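PDB 6L6J: Oxidored_FMN domain-containing protein from [Pseudomonas] geniculata N1, which acts as a 6-hydroxypseudooxynicotine amine oxidase of the NADH:flavin oxidoreductase family, carrying FMN, a [4Fe-4S] cluster and a bound ADP. Local coordinates for residues A483-E488 with T617-E622; V490-D495 with Y526-Y531; G425-E430 with G651-A656; V477-G482 with G645-A650. One frame throughout, in Å; residues are numbered along the deposited sequence.

Overall arrangement
Interactions 3 and 4 are buried, and each gives ADP a backbone N-H, from Arg426 and Asp646. Between their segments the chemistry differs: interaction 3 has an arginine network between helices 426-430 and 653-666, interaction 4 close backbone packing after strand 476-479. The Arg426-Asp646 salt bridge connects them. Interaction 1 lies nearer the surface, where strand 483-485, which follows strand 476-479 in the chain, pairs with the end of strand 612-621; its chemistry is a beta ladder with side chains laid over flat groups. Ser621 and Glu622 hydrogen-bond to the segments of interaction 4. Interaction 2, partly buried, reaches the same sheet through strand 522-527, the neighbour of 612-621, and relies on carboxylate bonds and a guanidinium stack.

Interaction 1 of 4, residues A483-E488 with T617-E622; sequences AKWRGE and TGQLSE
Gln619 lies flat against the Trp485 indole. Its CG stands over the six-membered ring of Trp485, 3.7 Å from the centroid and 12° off the ring normal, a CH-pi contact, and the amide beyond stays stacked with its plane 19° from the ring. The two side chains leave the same face of the sheet from paired positions and, with CG anti to the carbonyl carbon in both, run alongside in the same direction. On the opposite face of the sheet, Leu620 crosses Arg486 at about a right angle: Leu620 CD2 rests over the guanidinium, 3.8 Å from Arg486 CZ, and Leu620 CD1 meets Arg486 CB at 3.7 Å. Between these two layers of side chains runs an antiparallel beta ladder joining strand 483-485 to the end of strand 612-621. Lys484 and Leu620 are its hydrogen-bonded pair, with Lys484 N to Leu620 O 3.0 Å and Leu620 N to Lys484 O 2.8 Å; Ala483-Ser621 and Trp485-Gln619 flank them as non-hydrogen-bonded pairs. Glu488 fixes the guanidinium rotation, its OE1 taking both NE and NH2 of Arg486 within the guanidinium plane. Where the strands part, two waters bridge Arg486 O to the N and OG1 of Thr617, whose OG1 also bonds Val490 O. At the other end Ser621 OG bonds Asp646 O.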
# COMPACT_ATOMS: atom_id res chain seq x y z
N ALA A 483 -6.59 22.33 -5.65
CA ALA A 483 -6.09 22.62 -7.01
C ALA A 483 -7.16 22.28 -8.05
O ALA A 483 -8.25 21.89 -7.66
CB ALA A 483 -4.81 21.85 -7.25
N LYS A 484 -6.82 22.44 -9.33
CA LYS A 484 -7.68 22.17 -10.51
C LYS A 484 -6.84 21.53 -11.61
O LYS A 484 -5.66 21.88 -11.76
CB LYS A 484 -8.33 23.46 -11.03
CG LYS A 484 -9.61 23.88 -10.31
CD LYS A 484 -10.35 25.02 -11.01
CE LYS A 484 -10.67 24.72 -12.48
NZ LYS A 484 -11.60 25.71 -13.06
N TRP A 485 -7.43 20.64 -12.38
CA TRP A 485 -6.81 20.12 -13.63
C TRP A 485 -6.89 21.23 -14.69
O TRP A 485 -7.92 21.89 -14.81
CB TRP A 485 -7.45 18.80 -14.06
CG TRP A 485 -7.32 17.77 -12.98
CD1 TRP A 485 -8.07 17.65 -11.85
CD2 TRP A 485 -6.30 16.76 -12.89
NE1 TRP A 485 -7.64 16.61 -11.10
CE2 TRP A 485 -6.55 16.04 -11.70
CE3 TRP A 485 -5.24 16.36 -13.72
CZ2 TRP A 485 -5.76 14.96 -11.31
CZ3 TRP A 485 -4.46 15.29 -13.33
CH2 TRP A 485 -4.71 14.61 -12.14
N ARG A 486 -5.76 21.48 -15.33
CA ARG A 486 -5.57 22.51 -16.37
C ARG A 486 -5.82 21.86 -17.74
O ARG A 486 -5.81 20.60 -17.82
CB ARG A 486 -4.14 23.03 -16.26
CG ARG A 486 -3.09 21.97 -16.61
CD ARG A 486 -1.72 22.35 -16.08
NE ARG A 486 -1.20 23.57 -16.68
CZ ARG A 486 -0.02 24.09 -16.40
NH1 ARG A 486 0.77 23.48 -15.54
NH2 ARG A 486 0.37 25.20 -17.01
N GLY A 487 -5.97 22.68 -18.79
CA GLY A 487 -6.51 22.21 -20.08
C GLY A 487 -5.74 22.68 -21.30
O GLY A 487 -6.34 22.62 -22.40
N GLU A 488 -4.48 23.10 -21.16
CA GLU A 488 -3.64 23.49 -22.33
C GLU A 488 -2.60 22.38 -22.60
O GLU A 488 -1.71 22.58 -23.46
CB GLU A 488 -3.14 24.93 -22.13
CG GLU A 488 -2.02 25.12 -21.13
CD GLU A 488 -2.29 24.71 -19.68
OE1 GLU A 488 -2.26 25.60 -18.78
OE2 GLU A 488 -2.49 23.49 -19.44
N THR A 617 -2.80 16.17 -17.77
CA THR A 617 -1.37 16.59 -17.85
C THR A 617 -0.87 17.27 -16.56
O THR A 617 0.34 17.50 -16.45
CB THR A 617 -1.13 17.49 -19.07
OG1 THR A 617 -1.89 18.68 -18.89
CG2 THR A 617 -1.51 16.82 -20.37
N GLY A 618 -1.74 17.58 -15.60
CA GLY A 618 -1.29 18.16 -14.32
C GLY A 618 -2.35 19.04 -13.70
O GLY A 618 -3.46 19.15 -14.29
N GLN A 619 -2.02 19.60 -12.53
CA GLN A 619 -2.94 20.40 -11.68
C GLN A 619 -2.28 21.76 -11.43
O GLN A 619 -1.05 21.80 -11.40
CB GLN A 619 -3.22 19.67 -10.37
CG GLN A 619 -3.93 18.32 -10.50
CD GLN A 619 -3.78 17.47 -9.25
OE1 GLN A 619 -2.73 16.87 -8.98
NE2 GLN A 619 -4.85 17.39 -8.48
N LEU A 620 -3.07 22.82 -11.32
CA LEU A 620 -2.63 24.19 -10.94
C LEU A 620 -3.27 24.56 -9.60
O LEU A 620 -4.50 24.37 -9.47
CB LEU A 620 -3.06 25.21 -12.00
CG LEU A 620 -2.25 25.21 -13.29
CD1 LEU A 620 -2.98 26.01 -14.37
CD2 LEU A 620 -0.84 25.75 -13.04
N SER A 621 -2.49 25.09 -8.66
CA SER A 621 -2.93 25.40 -7.28
C SER A 621 -3.93 26.58 -7.29
O SER A 621 -3.70 27.54 -8.03
CB SER A 621 -1.74 25.66 -6.40
OG SER A 621 -0.96 24.49 -6.26
N GLU A 622 -5.01 26.46 -6.51
CA GLU A 622 -5.90 27.60 -6.13
C GLU A 622 -5.29 28.27 -4.91
O GLU A 622 -5.56 27.82 -3.81
CB GLU A 622 -7.31 27.09 -5.85
CG GLU A 622 -8.07 26.69 -7.11
CD GLU A 622 -8.46 27.85 -8.01
OE1 GLU A 622 -8.41 29.02 -7.55
OE2 GLU A 622 -8.78 27.58 -9.18
O HOH W 1 -5.22 18.10 -17.20
O HOH W 2 -4.08 19.76 -19.76

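Interaction 2 of 4, residues V490-D495 with Y526-Y531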
# COMPACT_ATOMS: atom_id res chain seq x y z
N VAL A 490 -0.19 21.33 -20.89
CA VAL A 490 1.11 21.66 -20.25
C VAL A 490 1.17 20.91 -18.91
O VAL A 490 0.08 20.65 -18.32
CB VAL A 490 1.24 23.20 -20.13
CG1 VAL A 490 2.34 23.68 -19.18
CG2 VAL A 490 1.42 23.83 -21.50
N GLY A 491 2.37 20.56 -18.43
CA GLY A 491 2.54 20.11 -17.04
C GLY A 491 3.67 19.12 -16.85
O GLY A 491 4.15 19.03 -15.70
N ARG A 492 4.03 18.37 -17.90
CA ARG A 492 5.20 17.44 -17.87
C ARG A 492 6.10 17.71 -19.06
O ARG A 492 7.09 18.39 -18.84
CB ARG A 492 4.76 15.97 -17.81
CG ARG A 492 5.91 15.01 -17.54
CD ARG A 492 5.46 13.57 -17.41
NE ARG A 492 4.74 13.34 -16.17
CZ ARG A 492 5.30 13.10 -14.99
NH1 ARG A 492 6.62 13.06 -14.86
NH2 ARG A 492 4.53 12.91 -13.93
N ASN A 493 5.77 17.19 -20.25
CA ASN A 493 6.67 17.20 -21.44
C ASN A 493 6.32 18.34 -22.40
O ASN A 493 7.06 18.54 -23.35
CB ASN A 493 6.63 15.85 -22.15
CG ASN A 493 7.15 14.77 -21.24
OD1 ASN A 493 8.19 14.95 -20.61
ND2 ASN A 493 6.42 13.66 -21.13
N HIS A 494 5.21 19.04 -22.15
CA HIS A 494 4.83 20.30 -22.85
C HIS A 494 4.98 21.45 -21.87
O HIS A 494 4.27 21.42 -20.80
CB HIS A 494 3.39 20.24 -23.40
CG HIS A 494 3.09 19.07 -24.27
ND1 HIS A 494 3.05 19.15 -25.64
CD2 HIS A 494 2.74 17.80 -23.97
CE1 HIS A 494 2.73 17.98 -26.14
NE2 HIS A 494 2.52 17.14 -25.14
N ASP A 495 5.85 22.41 -22.21
CA ASP A 495 5.98 23.73 -21.54
C ASP A 495 5.01 24.70 -22.23
O ASP A 495 4.64 25.70 -21.61
CB ASP A 495 7.44 24.20 -21.57
CG ASP A 495 8.03 24.42 -22.96
OD1 ASP A 495 7.61 23.75 -23.91
OD2 ASP A 495 8.90 25.27 -23.08
N TYR A 526 -5.39 11.62 -23.06
CA TYR A 526 -3.92 11.85 -23.13
C TYR A 526 -3.41 11.95 -21.70
O TYR A 526 -3.89 12.83 -20.94
CB TYR A 526 -3.62 13.09 -23.96
CG TYR A 526 -2.17 13.34 -24.27
CD1 TYR A 526 -1.35 12.35 -24.79
CD2 TYR A 526 -1.63 14.61 -24.12
CE1 TYR A 526 -0.03 12.61 -25.10
CE2 TYR A 526 -0.31 14.89 -24.44
CZ TYR A 526 0.49 13.88 -24.92
OH TYR A 526 1.79 14.16 -25.21
N ASP A 527 -2.54 11.00 -21.33
CA ASP A 527 -2.00 10.84 -19.96
C ASP A 527 -0.55 11.34 -19.94
O ASP A 527 0.32 10.64 -20.47
CB ASP A 527 -2.11 9.39 -19.50
CG ASP A 527 -1.66 9.19 -18.07
OD1 ASP A 527 -1.57 10.23 -17.35
OD2 ASP A 527 -1.41 8.02 -17.69
N GLU A 528 -0.35 12.53 -19.36
CA GLU A 528 0.96 13.10 -18.96
C GLU A 528 1.03 13.23 -17.42
O GLU A 528 1.91 13.96 -16.93
CB GLU A 528 1.13 14.48 -19.60
CG GLU A 528 1.59 14.43 -21.04
CD GLU A 528 3.09 14.55 -21.20
OE1 GLU A 528 3.63 15.63 -20.86
OE2 GLU A 528 3.72 13.58 -21.65
N ASP A 529 0.09 12.60 -16.70
CA ASP A 529 0.05 12.58 -15.21
C ASP A 529 0.71 11.29 -14.72
O ASP A 529 1.43 11.37 -13.73
CB ASP A 529 -1.37 12.68 -14.69
CG ASP A 529 -1.49 12.35 -13.22
OD1 ASP A 529 -1.23 13.24 -12.40
OD2 ASP A 529 -1.79 11.19 -12.92
N TYR A 530 0.42 10.16 -15.37
CA TYR A 530 1.13 8.86 -15.21
C TYR A 530 0.58 8.07 -14.01
O TYR A 530 1.18 7.01 -13.64
CB TYR A 530 2.65 9.06 -15.05
CG TYR A 530 3.40 9.52 -16.28
CD1 TYR A 530 2.75 9.85 -17.46
CD2 TYR A 530 4.78 9.67 -16.25
CE1 TYR A 530 3.45 10.26 -18.59
CE2 TYR A 530 5.49 10.11 -17.35
CZ TYR A 530 4.83 10.40 -18.53
OH TYR A 530 5.56 10.77 -19.61
N TYR A 531 -0.52 8.52 -13.39
CA TYR A 531 -1.15 7.76 -12.26
C TYR A 531 -2.56 7.31 -12.66
O TYR A 531 -2.74 6.89 -13.80
CB TYR A 531 -0.95 8.62 -11.01
CG TYR A 531 -1.27 7.95 -9.70
CD1 TYR A 531 -1.42 6.58 -9.60
CD2 TYR A 531 -1.47 8.70 -8.55
CE1 TYR A 531 -1.77 5.97 -8.40
CE2 TYR A 531 -1.78 8.10 -7.34
CZ TYR A 531 -1.95 6.73 -7.26
OH TYR A 531 -2.26 6.13 -6.06
O HOH W 3 2.70 18.11 -20.67
O HOH W 4 8.37 11.85 -19.61
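The end of strand 522-527, in the OYE-like second alpha/beta domain, is met by the loop between strands 483-485 and 506-507. The carboxylate of Glu528 receives that loop through both oxygens: Asn493 N reaches Glu528 OE1 at 2.7 Å and Asn493 ND2 reaches Glu528 OE2 at 2.8 Å, each on a syn lone pair. A water that accepts from Arg492 N and His494 N donates to the same OE1, while OE2 has a further bond to Thr553 OG1. Glu528 is bent at chi2 (-95°), which turns its carboxylate to the loop. The strand leaves the sheet through an Asx turn: Asp527 OD1 accepts from Asp529 N at 3.0 Å and from Tyr530 N at 2.8 Å, which fixes the path of the backbone that presents Glu528 O and the Tyr530 ring. Onto that ring Arg492 lays its guanidinium, planes 10° apart and centres 4.1 Å apart, an off-centre cation-pi stack. Arg492 NE bonds Glu528 O at 3.0 Å; the oxygen lies near the guanidinium plane, but the nitrogen stands above the carbonyl plane. The Tyr530 hydroxyl bonds Thr553 OG1. Further along, His494 and Tyr526 meet tip to tip, His494 NE2 to Tyr526 OH 3.1 Å in a hydrogen bond that is nearly straight (174°), with either group a possible donor.

Interaction 3 of 4, residues G425-E430 with G651-A656. With ADP (adenosine-5'-diphosphate), chain D.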
# COMPACT_ATOMS: atom_id res chain seq x y z
N GLY A 425 -13.56 17.92 -0.46
CA GLY A 425 -12.89 18.63 -1.56
C GLY A 425 -12.83 17.76 -2.81
O GLY A 425 -13.90 17.30 -3.25
N ARG A 426 -11.62 17.49 -3.31
CA ARG A 426 -11.38 16.74 -4.57
C ARG A 426 -12.01 15.35 -4.48
O ARG A 426 -12.41 14.82 -5.53
CB ARG A 426 -9.89 16.64 -4.86
CG ARG A 426 -9.11 15.86 -3.80
CD ARG A 426 -7.60 16.00 -4.03
NE ARG A 426 -7.19 15.22 -5.18
CZ ARG A 426 -5.96 15.16 -5.65
NH1 ARG A 426 -5.00 15.87 -5.08
NH2 ARG A 426 -5.70 14.41 -6.71
N LEU A 427 -12.15 14.80 -3.28
CA LEU A 427 -12.70 13.43 -3.08
C LEU A 427 -14.23 13.38 -3.19
O LEU A 427 -14.72 12.27 -3.45
CB LEU A 427 -12.25 12.86 -1.73
CG LEU A 427 -10.78 12.42 -1.70
CD1 LEU A 427 -10.42 11.94 -0.29
CD2 LEU A 427 -10.53 11.34 -2.74
N VAL A 428 -14.95 14.50 -3.05
CA VAL A 428 -16.42 14.52 -3.31
C VAL A 428 -16.66 13.90 -4.68
O VAL A 428 -17.40 12.93 -4.72
CB VAL A 428 -17.05 15.93 -3.23
CG1 VAL A 428 -18.35 16.01 -3.99
CG2 VAL A 428 -17.26 16.38 -1.78
N ARG A 429 -16.02 14.42 -5.73
CA ARG A 429 -16.25 13.99 -7.15
C ARG A 429 -15.37 12.79 -7.51
O ARG A 429 -15.85 11.93 -8.25
CB ARG A 429 -15.98 15.14 -8.11
CG ARG A 429 -17.04 16.23 -8.08
CD ARG A 429 -16.68 17.40 -8.98
NE ARG A 429 -15.35 17.91 -8.69
CZ ARG A 429 -14.59 18.60 -9.55
NH1 ARG A 429 -15.03 18.84 -10.79
NH2 ARG A 429 -13.39 19.01 -9.20
N GLU A 430 -14.14 12.71 -7.00
CA GLU A 430 -13.22 11.58 -7.30
C GLU A 430 -13.83 10.25 -6.81
O GLU A 430 -13.72 9.26 -7.57
CB GLU A 430 -11.83 11.75 -6.66
CG GLU A 430 -10.89 12.63 -7.45
CD GLU A 430 -9.42 12.51 -7.07
OE1 GLU A 430 -8.92 11.37 -6.98
OE2 GLU A 430 -8.78 13.54 -6.86
N GLY A 651 -0.32 16.83 -5.57
CA GLY A 651 0.25 15.49 -5.37
C GLY A 651 -0.81 14.49 -4.99
O GLY A 651 -1.97 14.90 -4.79
N GLN A 652 -0.44 13.21 -4.90
CA GLN A 652 -1.37 12.14 -4.46
C GLN A 652 -1.98 12.55 -3.11
O GLN A 652 -1.35 13.35 -2.37
CB GLN A 652 -0.69 10.77 -4.39
CG GLN A 652 0.46 10.65 -3.40
CD GLN A 652 0.78 9.20 -3.14
OE1 GLN A 652 -0.12 8.37 -2.98
NE2 GLN A 652 2.06 8.87 -3.09
N ILE A 653 -3.15 12.00 -2.80
CA ILE A 653 -3.96 12.36 -1.59
C ILE A 653 -3.15 12.14 -0.31
O ILE A 653 -3.32 12.96 0.60
CB ILE A 653 -5.29 11.58 -1.59
CG1 ILE A 653 -6.25 12.19 -2.61
CG2 ILE A 653 -5.91 11.52 -0.21
CD1 ILE A 653 -7.15 11.17 -3.23
N ALA A 654 -2.29 11.12 -0.27
CA ALA A 654 -1.37 10.84 0.87
C ALA A 654 -0.63 12.11 1.28
O ALA A 654 -0.42 12.30 2.48
CB ALA A 654 -0.37 9.76 0.53
N GLN A 655 -0.26 12.94 0.31
CA GLN A 655 0.53 14.19 0.53
C GLN A 655 -0.35 15.23 1.22
O GLN A 655 0.17 15.99 2.03
CB GLN A 655 1.07 14.73 -0.79
CG GLN A 655 2.01 15.91 -0.63
CD GLN A 655 3.24 15.57 0.19
OE1 GLN A 655 4.02 14.69 -0.18
NE2 GLN A 655 3.40 16.29 1.30
N ALA A 656 -1.64 15.26 0.88
CA ALA A 656 -2.64 16.16 1.49
C ALA A 656 -2.77 15.80 2.97
O ALA A 656 -2.84 16.74 3.81
CB ALA A 656 -3.97 16.07 0.78
PB ADP D . -6.46 19.11 -0.84
O1B ADP D . -7.25 18.96 0.45
O2B ADP D . -5.99 17.78 -1.42
O3B ADP D . -5.36 20.13 -0.72
PA ADP D . -8.99 19.67 -2.21
O1A ADP D . -9.43 18.30 -1.81
O2A ADP D . -9.18 20.09 -3.62
O3A ADP D . -7.43 19.78 -1.92
O5' ADP D . -9.61 20.75 -1.19
C5' ADP D . -9.97 22.09 -1.60
C4' ADP D . -11.34 22.43 -1.06
O4' ADP D . -11.33 23.82 -0.62
C3' ADP D . -12.49 22.34 -2.08
O3' ADP D . -13.72 21.93 -1.50
C2' ADP D . -12.56 23.79 -2.58
O2' ADP D . -13.75 24.14 -3.26
C1' ADP D . -12.41 24.49 -1.23
N9 ADP D . -12.16 25.92 -1.31
C8 ADP D . -11.39 26.60 -2.24
N7 ADP D . -11.39 27.90 -2.05
C5 ADP D . -12.22 28.09 -0.95
C6 ADP D . -12.63 29.25 -0.25
N6 ADP D . -12.24 30.48 -0.55
N1 ADP D . -13.46 29.09 0.81
C2 ADP D . -13.84 27.85 1.13
N3 ADP D . -13.52 26.70 0.55
C4 ADP D . -12.70 26.88 -0.49
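Arg426 carries its CG in the crowded position between the backbone N and the carbonyl carbon (chi1 63°) and bends again at chi3 (-73°), so that the chain passes beside the ADP phosphates and its guanidinium arrives between Glu430 and Gly651. Glu430, extended beyond CG, comes up from one turn on in the same helix. Its OE2 is gripped side-on by two nitrogens, Arg426 NE at 2.9 Å and Arg426 NH2 at 3.2 Å, both in the guanidinium plane and both on the syn lone pair of that one oxygen; its OE1 hydrogen-bonds Tyr532 OH. This salt bridge holds the plane in its orientation. Arg426 NH1 is directed across the contact to Gly651 O at 3.2 Å, nearly along the C=O axis although the oxygen is tilted 29° out of the guanidinium plane. The same NH1 forms a salt bridge with Asp646 OD2, and the arginine charge would tend to offset the acidic groups and the diphosphate around it. Ile653 CG1 lies over one guanidinium face, toward its rim, 4.1 Å from Arg426 NE, and Ile653 CD1 meets Leu427 CD2 tip to tip at 3.4 Å. Arg426 N donates an almost straight bond of 2.8 Å to ADP O1A; Ala656 CB lies 3.4 Å from ADP O2B. Around this junction helices 441-450 and 509-513 pack on helix 426-430 through Leu427 and Glu430, while helix 398-410 packs on Ile653 and Ala656 of helix 653-666.

Interaction 4 of 4, residues V477-G482 with G645-A650. With ADP (adenosine-5'-diphosphate), chain D.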
# COMPACT_ATOMS: atom_id res chain seq x y z
N VAL A 477 -4.51 30.93 10.73
CA VAL A 477 -5.30 30.50 9.53
C VAL A 477 -4.48 29.45 8.78
O VAL A 477 -3.31 29.77 8.43
CB VAL A 477 -5.64 31.66 8.58
CG1 VAL A 477 -6.41 31.17 7.36
CG2 VAL A 477 -6.39 32.78 9.30
N ILE A 478 -5.07 28.28 8.51
CA ILE A 478 -4.50 27.28 7.56
C ILE A 478 -5.32 27.35 6.27
O ILE A 478 -6.55 27.22 6.38
CB ILE A 478 -4.49 25.88 8.20
CG1 ILE A 478 -3.53 25.81 9.39
CG2 ILE A 478 -4.17 24.82 7.16
CD1 ILE A 478 -3.72 24.61 10.27
N VAL A 479 -4.68 27.60 5.13
CA VAL A 479 -5.35 27.64 3.80
C VAL A 479 -5.09 26.29 3.13
O VAL A 479 -3.90 25.97 2.93
CB VAL A 479 -4.88 28.81 2.89
CG1 VAL A 479 -5.71 28.87 1.62
CG2 VAL A 479 -4.91 30.16 3.59
N ALA A 480 -6.17 25.58 2.77
CA ALA A 480 -6.13 24.24 2.16
C ALA A 480 -7.06 24.17 0.94
O ALA A 480 -7.75 23.14 0.77
CB ALA A 480 -6.50 23.23 3.21
N THR A 481 -6.98 25.17 0.07
CA THR A 481 -7.97 25.47 -1.01
C THR A 481 -7.77 24.60 -2.26
O THR A 481 -8.48 24.84 -3.27
CB THR A 481 -7.93 26.97 -1.31
OG1 THR A 481 -6.59 27.35 -1.61
CG2 THR A 481 -8.41 27.80 -0.14
N GLY A 482 -6.91 23.58 -2.19
CA GLY A 482 -6.80 22.54 -3.23
C GLY A 482 -6.31 23.07 -4.57
O GLY A 482 -5.69 24.14 -4.61
N GLY A 645 -1.19 21.27 1.41
CA GLY A 645 -1.82 20.37 0.43
C GLY A 645 -1.70 20.86 -1.00
O GLY A 645 -0.67 21.51 -1.33
N ASP A 646 -2.69 20.54 -1.83
CA ASP A 646 -2.63 20.77 -3.30
C ASP A 646 -2.51 22.28 -3.56
O ASP A 646 -1.92 22.67 -4.58
CB ASP A 646 -3.84 20.18 -4.01
CG ASP A 646 -3.93 18.66 -3.96
OD1 ASP A 646 -2.88 17.98 -4.01
OD2 ASP A 646 -5.04 18.18 -3.84
N CYS A 647 -3.04 23.09 -2.65
CA CYS A 647 -2.98 24.58 -2.73
C CYS A 647 -1.53 25.03 -2.52
O CYS A 647 -1.15 26.05 -3.14
CB CYS A 647 -4.03 25.19 -1.81
SG CYS A 647 -3.45 26.31 -0.51
N LEU A 648 -0.73 24.29 -1.74
CA LEU A 648 0.75 24.49 -1.64
C LEU A 648 1.42 23.85 -2.85
O LEU A 648 2.12 24.55 -3.56
CB LEU A 648 1.31 23.91 -0.34
CG LEU A 648 2.83 24.03 -0.15
CD1 LEU A 648 3.28 25.48 -0.13
CD2 LEU A 648 3.28 23.32 1.12
N GLY A 649 1.16 22.55 -3.09
CA GLY A 649 1.66 21.83 -4.28
C GLY A 649 0.84 20.59 -4.56
O GLY A 649 0.56 19.84 -3.61
N ALA A 650 0.50 20.36 -5.83
CA ALA A 650 -0.31 19.19 -6.26
C ALA A 650 0.43 17.88 -5.93
O ALA A 650 1.69 17.83 -6.03
CB ALA A 650 -0.62 19.29 -7.73
PB ADP D . -6.46 19.11 -0.84
O1B ADP D . -7.25 18.96 0.45
O2B ADP D . -5.99 17.78 -1.42
O3B ADP D . -5.36 20.13 -0.72
PA ADP D . -8.99 19.67 -2.21
O1A ADP D . -9.43 18.30 -1.81
O2A ADP D . -9.18 20.09 -3.62
O3A ADP D . -7.43 19.78 -1.92
O5' ADP D . -9.61 20.75 -1.19
C5' ADP D . -9.97 22.09 -1.60
C4' ADP D . -11.34 22.43 -1.06
O4' ADP D . -11.33 23.82 -0.62
C3' ADP D . -12.49 22.34 -2.08
O3' ADP D . -13.72 21.93 -1.50
C2' ADP D . -12.56 23.79 -2.58
O2' ADP D . -13.75 24.14 -3.26
C1' ADP D . -12.41 24.49 -1.23
N9 ADP D . -12.16 25.92 -1.31
C8 ADP D . -11.39 26.60 -2.24
N7 ADP D . -11.39 27.90 -2.05
C5 ADP D . -12.22 28.09 -0.95
C6 ADP D . -12.63 29.25 -0.25
N6 ADP D . -12.24 30.48 -0.55
N1 ADP D . -13.46 29.09 0.81
C2 ADP D . -13.84 27.85 1.13
N3 ADP D . -13.52 26.70 0.55
C4 ADP D . -12.70 26.88 -0.49
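Beyond strand 476-479 the backbone turns at Gly482, with phi at 65°, and passes the loop 645-650 so closely that Gly482 CA and Cys647 CA are 4.4 Å apart, yet no hydrogen bond joins the two segments. Cys647 fills the junction. Its CB packs on the backbone at 3.3 Å from Gly482 N and on Thr481 OG1, while its SG turns to the strand end, 4.0 Å from Val479 CG1. Cys647 CA also makes a CA-H...O contact with Gly482 O at 3.3 Å. Thr481 has its OG1 between the backbone N and the carbonyl carbon, on the Cys647 side, where Glu622 O gives it a hydrogen-bond partner; its CG2 points instead to the adenine, 3.5 Å from ADP N7. The diphosphate meets both segments. Gly482 CA lies 3.1 Å from ADP O3A, and Asp646 N donates to ADP O3B at 2.9 Å. Asp646 OD2 stands 2.6 Å from ADP O2B; two oxygens this near probably have a proton between them, and that carboxylate oxygen also forms a salt bridge with Arg426 NH1. Gly651 N bonds Asp646 OD1 and so steadies the group. Strands 476-479 and 641-643 are neighbours in a parallel sheet of order 3-2-1-4-5, and receiving a nucleotide diphosphate at the C-terminal ends of such strands is characteristic of a Rossmann-type nucleotide-binding fold.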